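Local coordinates for protein sugar kinase (Agrobacterium tumefaciens, PDB 2RBC) that probably phosphorylates a sugar or related carbohydrate at the expense of ATP, as a putative ribokinase-like member of the pfkB family of carbohydrate kinases, at residues D41-V46 and E60-A65. Numbering follows the deposited sequence.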
loop_
_atom_site.group_PDB
_atom_site.type_symbol
_atom_site.label_atom_id
_atom_site.label_comp_id
_atom_site.label_asym_id
_atom_site.label_seq_id
_atom_site.Cartn_x
_atom_site.Cartn_y
_atom_site.Cartn_z
ATOM N N ASP A 41 -0.919 -0.550 7.724
ATOM C CA ASP A 41 0.378 -0.859 7.151
ATOM C C ASP A 41 0.300 -1.999 6.150
ATOM O O ASP A 41 -0.302 -3.025 6.434
ATOM C CB ASP A 41 1.385 -1.294 8.235
ATOM C CG ASP A 41 1.902 -0.134 9.101
ATOM O OD1 ASP A 41 1.673 1.040 8.767
ATOM O OD2 ASP A 41 2.586 -0.439 10.121
ATOM N N THR A 42 0.984 -1.833 5.010
ATOM C CA THR A 42 1.294 -2.927 4.123
ATOM C C THR A 42 2.797 -3.161 4.145
ATOM O O THR A 42 3.598 -2.277 3.766
ATOM C CB THR A 42 0.770 -2.713 2.722
ATOM O OG1 THR A 42 -0.625 -2.464 2.802
ATOM C CG2 THR A 42 0.986 -3.968 1.890
ATOM N N LEU A 43 3.152 -4.356 4.625
ATOM C CA LEU A 43 4.521 -4.757 4.875
ATOM C C LEU A 43 4.926 -5.717 3.781
ATOM O O LEU A 43 4.340 -6.785 3.661
ATOM C CB LEU A 43 4.664 -5.458 6.244
ATOM C CG LEU A 43 4.033 -4.802 7.478
ATOM C CD1 LEU A 43 4.366 -5.637 8.699
ATOM C CD2 LEU A 43 4.507 -3.352 7.622
ATOM N N PHE A 44 5.897 -5.299 2.964
ATOM C CA PHE A 44 6.379 -6.040 1.826
ATOM C C PHE A 44 7.751 -6.574 2.197
ATOM O O PHE A 44 8.667 -5.786 2.403
ATOM C CB PHE A 44 6.569 -5.119 0.603
ATOM C CG PHE A 44 5.301 -4.551 0.044
ATOM C CD1 PHE A 44 4.595 -5.233 -0.928
ATOM C CD2 PHE A 44 4.861 -3.294 0.426
ATOM C CE1 PHE A 44 3.447 -4.703 -1.478
ATOM C CE2 PHE A 44 3.721 -2.743 -0.157
ATOM C CZ PHE A 44 3.014 -3.459 -1.077
ATOM N N ARG A 45 7.878 -7.895 2.276
ATOM C CA ARG A 45 9.123 -8.563 2.692
ATOM C C ARG A 45 9.906 -8.905 1.434
ATOM O O ARG A 45 9.411 -9.604 0.546
ATOM C CB ARG A 45 8.792 -9.803 3.514
ATOM C CG ARG A 45 9.840 -10.189 4.503
ATOM C CD ARG A 45 9.465 -11.466 5.135
ATOM N NE ARG A 45 10.446 -11.877 6.139
ATOM C CZ ARG A 45 10.312 -12.946 6.900
ATOM N NH1 ARG A 45 9.265 -13.725 6.777
ATOM N NH2 ARG A 45 11.245 -13.245 7.801
ATOM N N VAL A 46 11.094 -8.334 1.326
ATOM C CA VAL A 46 11.923 -8.472 0.151
ATOM C C VAL A 46 13.313 -9.006 0.550
ATOM O O VAL A 46 13.681 -8.940 1.713
ATOM C CB VAL A 46 12.067 -7.128 -0.565
ATOM C CG1 VAL A 46 10.684 -6.614 -1.031
ATOM C CG2 VAL A 46 12.776 -6.090 0.347
ATOM N N GLU A 60 6.698 -12.048 0.667
ATOM C CA GLU A 60 5.633 -12.135 1.646
ATOM C C GLU A 60 5.038 -10.743 1.776
ATOM O O GLU A 60 5.768 -9.759 1.721
ATOM C CB GLU A 60 6.195 -12.604 2.992
ATOM C CG GLU A 60 5.161 -12.939 4.003
ATOM C CD GLU A 60 5.741 -13.607 5.233
ATOM O OE1 GLU A 60 6.956 -13.899 5.239
ATOM O OE2 GLU A 60 4.966 -13.812 6.172
ATOM N N VAL A 61 3.717 -10.656 1.883
ATOM C CA VAL A 61 3.033 -9.353 2.043
ATOM C C VAL A 61 1.991 -9.486 3.155
ATOM O O VAL A 61 1.184 -10.407 3.145
ATOM C CB VAL A 61 2.373 -8.853 0.716
ATOM C CG1 VAL A 61 1.638 -7.516 0.916
ATOM C CG2 VAL A 61 3.417 -8.757 -0.422
ATOM N N LEU A 62 2.005 -8.554 4.098
ATOM C CA LEU A 62 1.048 -8.533 5.213
ATOM C C LEU A 62 0.454 -7.152 5.324
ATOM O O LEU A 62 1.186 -6.165 5.413
ATOM C CB LEU A 62 1.735 -8.873 6.538
ATOM C CG LEU A 62 0.939 -8.912 7.880
ATOM C CD1 LEU A 62 -0.096 -10.057 7.889
ATOM C CD2 LEU A 62 1.837 -8.971 9.095
ATOM N N GLN A 63 -0.875 -7.100 5.317
ATOM C CA GLN A 63 -1.613 -5.904 5.658
ATOM C C GLN A 63 -2.128 -6.000 7.073
ATOM O O GLN A 63 -2.830 -6.951 7.417
ATOM C CB GLN A 63 -2.755 -5.689 4.696
ATOM C CG GLN A 63 -2.258 -5.409 3.289
ATOM C CD GLN A 63 -3.351 -4.884 2.366
ATOM O OE1 GLN A 63 -4.242 -5.613 1.994
ATOM N NE2 GLN A 63 -3.247 -3.627 1.973
ATOM N N ILE A 64 -1.724 -5.038 7.897
ATOM C CA ILE A 64 -1.996 -5.048 9.316
ATOM C C ILE A 64 -2.290 -3.635 9.848
ATOM O O ILE A 64 -1.558 -2.676 9.586
ATOM C CB ILE A 64 -0.860 -5.813 10.119
ATOM C CG1 ILE A 64 -1.254 -5.953 11.591
ATOM C CG2 ILE A 64 0.558 -5.240 9.922
ATOM C CD1 ILE A 64 -0.442 -7.035 12.311
ATOM N N ALA A 65 -3.381 -3.503 10.591
ATOM C CA ALA A 65 -3.692 -2.248 11.256
ATOM C C ALA A 65 -2.857 -2.184 12.536
ATOM O O ALA A 65 -2.899 -3.080 13.382
ATOM C CB ALA A 65 -5.207 -2.120 11.600
#
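An antiparallel strand pair from the small four-stranded sheet beside the main body, consistent with the lid of ribokinase-like kinases, joins Asp41-Arg45 to Glu60-Ile64. Leu43 and Leu62 form a hydrogen-bonded pair: Leu43 N lies 2.8 Å from Leu62 O, and Leu62 N returns a bond to Leu43 O. Asp41 and Ile64 likewise exchange two backbone bonds.

The two faces differ. On one, Thr42, Phe44, Val61 and Gln63 gather. Gln63 NE2 donates to Thr42 OG1 at 3.0 Å, with the hydroxyl oxygen in the amide plane. Thr42 OG1 sits beside its own backbone N (chi1 -55°), which leaves CG2 to meet Val61 CG1 at 3.7 Å. The Phe44 and Val61 side chains lie side by side, with Phe44 CD1 3.7 Å from Val61 CG2. On the other face, Leu43 CD1 touches both Leu62 CD2, at 4.2 Å, and Ile64 CG2, at 4.0 Å. Further along, Arg45 and Glu60 run side by side as extended chains. Arg45 NH1 makes a salt bridge on the syn side of Glu60 OE1 at 2.8 Å, somewhat out of the carboxylate plane. The carboxylate oxygen lies in the guanidinium plane, though the two flat groups are turned 50° apart.

Asp41 OD1 also hydrogen-bonds to a bound glycerol, and Gln63 OE1 accepts from Arg97 of helix 93-104. Strand 121-127 flanks Asp41-Arg45 through backbone hydrogen bonds with Thr42 and Phe44. The second subunit packs on the Phe44 face, where its Val136 meets Phe44 and its Phe138 meets Val61, while its Arg119 hydrogen-bonds to Val61 O on strand 60-66, the edge of the sheet within this chain.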